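Malate synthase (Haloferax volcanii, PDB 5TAO) catalyses the Claisen condensation of acetyl-CoA with glyoxylate and the hydrolysis of the resulting malyl-CoA to malate and CoA in the glyoxylate cycle. Local coordinates at the interface of chains A and B. Sequence-based numbering; all coordinates share one arbitrary frame. Chains: chain A/B, Malate synthase.

The interface of chains A and B. Residues chain A 99, 103, 139, 143; chain B 92-93, 96, 136.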
ATOM      1  N   PHE A  99       9.005  -1.654  28.521  1.00 35.02           N
ATOM      2  CA  PHE A  99       9.232  -3.034  28.252  1.00 33.76           C
ATOM      3  C   PHE A  99       9.934  -3.702  29.473  1.00 33.40           C
ATOM      4  O   PHE A  99       9.610  -4.813  29.783  1.00 33.39           O
ATOM      5  CB  PHE A  99      10.180  -3.153  27.076  1.00 36.12           C
ATOM      6  CG  PHE A  99      10.751  -4.510  26.892  1.00 37.59           C
ATOM      7  CD1 PHE A  99       9.933  -5.609  26.790  1.00 36.54           C
ATOM      8  CD2 PHE A  99      12.097  -4.679  26.837  1.00 41.38           C
ATOM      9  CE1 PHE A  99      10.452  -6.847  26.565  1.00 36.81           C
ATOM     10  CE2 PHE A  99      12.642  -5.911  26.615  1.00 49.71           C
ATOM     11  CZ  PHE A  99      11.819  -7.006  26.501  1.00 45.89           C
ATOM     12  N   LEU A 103       8.451  -6.847  31.625  1.00 37.23           N
ATOM     13  CA  LEU A 103       9.159  -8.107  31.818  1.00 42.34           C
ATOM     14  C   LEU A 103       9.220  -8.518  33.346  1.00 39.55           C
ATOM     15  O   LEU A 103       8.992  -9.686  33.688  1.00 42.91           O
ATOM     16  CB  LEU A 103      10.544  -7.962  31.281  1.00 45.46           C
ATOM     17  CG  LEU A 103      11.355  -9.195  31.017  1.00 51.24           C
ATOM     18  CD1 LEU A 103      10.735 -10.016  29.924  1.00 47.35           C
ATOM     19  CD2 LEU A 103      12.739  -8.722  30.608  1.00 54.74           C
ATOM     20  N   ILE A 139       7.770 -10.792  23.049  1.00 29.10           N
ATOM     21  CA  ILE A 139       9.049 -11.172  23.685  1.00 34.06           C
ATOM     22  C   ILE A 139       8.882 -11.509  25.205  1.00 38.60           C
ATOM     23  O   ILE A 139       9.357 -12.554  25.657  1.00 38.69           O
ATOM     24  CB  ILE A 139      10.067 -10.105  23.551  1.00 32.54           C
ATOM     25  CG1 ILE A 139      10.562 -10.080  22.081  1.00 30.03           C
ATOM     26  CG2 ILE A 139      11.248 -10.333  24.556  1.00 39.47           C
ATOM     27  CD1 ILE A 139      11.327  -8.841  21.788  1.00 32.12           C
ATOM     28  N   GLU A 143       9.667 -14.917  26.883  1.00 37.32           N
ATOM     29  CA  GLU A 143      10.700 -14.943  27.920  1.00 38.31           C
ATOM     30  C   GLU A 143      10.174 -15.671  29.171  1.00 48.07           C
ATOM     31  O   GLU A 143      10.894 -16.373  29.807  1.00 43.66           O
ATOM     32  CB  GLU A 143      11.133 -13.578  28.304  1.00 39.25           C
ATOM     33  CG  GLU A 143      12.146 -12.969  27.381  1.00 51.54           C
ATOM     34  CD  GLU A 143      13.396 -13.828  27.216  1.00 59.08           C
ATOM     35  OE1 GLU A 143      14.015 -14.106  28.253  1.00 58.34           O
ATOM     36  OE2 GLU A 143      13.747 -14.225  26.071  1.00 52.18           O
TER
ATOM     37  N   PRO B  92      11.244 -15.046  19.025  1.00 30.27           N
ATOM     38  CA  PRO B  92      11.385 -13.860  19.803  1.00 30.80           C
ATOM     39  C   PRO B  92      12.526 -13.939  20.832  1.00 34.99           C
ATOM     40  O   PRO B  92      13.123 -12.929  21.167  1.00 31.05           O
ATOM     41  CB  PRO B  92      10.027 -13.802  20.557  1.00 30.81           C
ATOM     42  CG  PRO B  92       9.115 -14.605  19.728  1.00 33.13           C
ATOM     43  CD  PRO B  92       9.903 -15.654  19.113  1.00 30.31           C
ATOM     44  N   GLU B  93      12.819 -15.141  21.333  1.00 36.07           N
ATOM     45  CA  GLU B  93      13.892 -15.291  22.326  1.00 43.29           C
ATOM     46  C   GLU B  93      15.226 -14.990  21.718  1.00 41.39           C
ATOM     47  O   GLU B  93      16.078 -14.296  22.315  1.00 38.71           O
ATOM     48  CB  GLU B  93      13.916 -16.722  22.887  1.00 49.94           C
ATOM     49  CG  GLU B  93      12.651 -17.100  23.619  1.00 55.25           C
ATOM     50  CD  GLU B  93      11.666 -17.865  22.720  1.00 66.38           C
ATOM     51  OE1 GLU B  93      11.648 -17.663  21.434  1.00 50.24           O
ATOM     52  OE2 GLU B  93      10.909 -18.677  23.333  1.00 61.72           O
ATOM     53  N   TYR B  96      15.668 -11.118  21.288  1.00 34.62           N
ATOM     54  CA  TYR B  96      15.888 -10.482  22.534  1.00 34.84           C
ATOM     55  C   TYR B  96      17.342 -10.751  22.979  1.00 32.15           C
ATOM     56  O   TYR B  96      18.001  -9.828  23.377  1.00 37.30           O
ATOM     57  CB  TYR B  96      14.893 -10.997  23.599  1.00 33.96           C
ATOM     58  CG  TYR B  96      15.020 -10.268  24.931  1.00 37.86           C
ATOM     59  CD1 TYR B  96      15.213  -8.934  24.999  1.00 41.60           C
ATOM     60  CD2 TYR B  96      14.986 -10.960  26.117  1.00 46.51           C
ATOM     61  CE1 TYR B  96      15.405  -8.297  26.202  1.00 44.90           C
ATOM     62  CE2 TYR B  96      15.134 -10.330  27.325  1.00 44.11           C
ATOM     63  CZ  TYR B  96      15.363  -9.003  27.360  1.00 47.97           C
ATOM     64  OH  TYR B  96      15.543  -8.363  28.566  1.00 50.33           O
ATOM     65  N   PHE B 136      15.655  -1.974  17.925  1.00 34.99           N
ATOM     66  CA  PHE B 136      16.735  -2.359  18.858  1.00 35.66           C
ATOM     67  C   PHE B 136      17.991  -1.590  18.676  1.00 36.31           C
ATOM     68  O   PHE B 136      18.579  -1.107  19.652  1.00 38.98           O
ATOM     69  CB  PHE B 136      16.980  -3.839  18.806  1.00 36.31           C
ATOM     70  CG  PHE B 136      15.880  -4.660  19.420  1.00 33.92           C
ATOM     71  CD1 PHE B 136      15.314  -4.312  20.592  1.00 39.89           C
ATOM     72  CD2 PHE B 136      15.531  -5.842  18.898  1.00 39.30           C
ATOM     73  CE1 PHE B 136      14.368  -5.118  21.203  1.00 40.17           C
ATOM     74  CE2 PHE B 136      14.570  -6.648  19.485  1.00 43.26           C
ATOM     75  CZ  PHE B 136      13.984  -6.268  20.639  1.00 39.45           C
TER
HETATM   76  O   HOH W   1      16.056 -14.605  25.064  1.00 43.67           O
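B:Tyr96 inserts its ring among side chains of chain A and buries 98 Å² there, against 49 Å² for A:Glu143, the next in this helix-to-helix patch. Its CG stands anti to the backbone N (chi1 -176°), which carries the ring away from helix 92-105 and into the partner. One ring face and the phenol tip form the tight part. A:Phe99 points its CE2–CZ edge over that face, near CE1, with the planes at 90° and A:Phe99 CE2 3.7 Å from B:Tyr96 CE1. On the same face A:Ile139 sets its CG2 methyl 3.8 Å from B:Tyr96 CG. At the tip, B:Tyr96 OH lies 3.5 Å from A:Leu103 CD2, end to end. A:Glu143, its chain bent at chi2, crosses the CD2–CE2 edge at about a right angle, with A:Glu143 CD 3.5 Å from B:Tyr96 CD2. Its OE1 lies at this edge in plane, the carboxylate and ring planes 65° apart.

Beyond that carboxylate the contact is looser and water-mediated: a water lies 2.5 Å from A:Glu143 OE2 and 2.8 Å from B:Glu93 O, a backbone carbonyl. A:Glu143 OE2 and B:Glu93 OE2 are 5.9 Å apart, not in contact; if both are ionised, the pair would add no attraction. Also marginal, A:Ile139 CD1 meets the ring edge of B:Phe136, burying 7 Å² of it. Repeated by two-fold symmetry, this mainly apolar patch helps join two subunits, plausibly in the hexamer that exchanges with trimers; centred about 32 Å from A:Asp388, it probably serves assembly rather than catalysis.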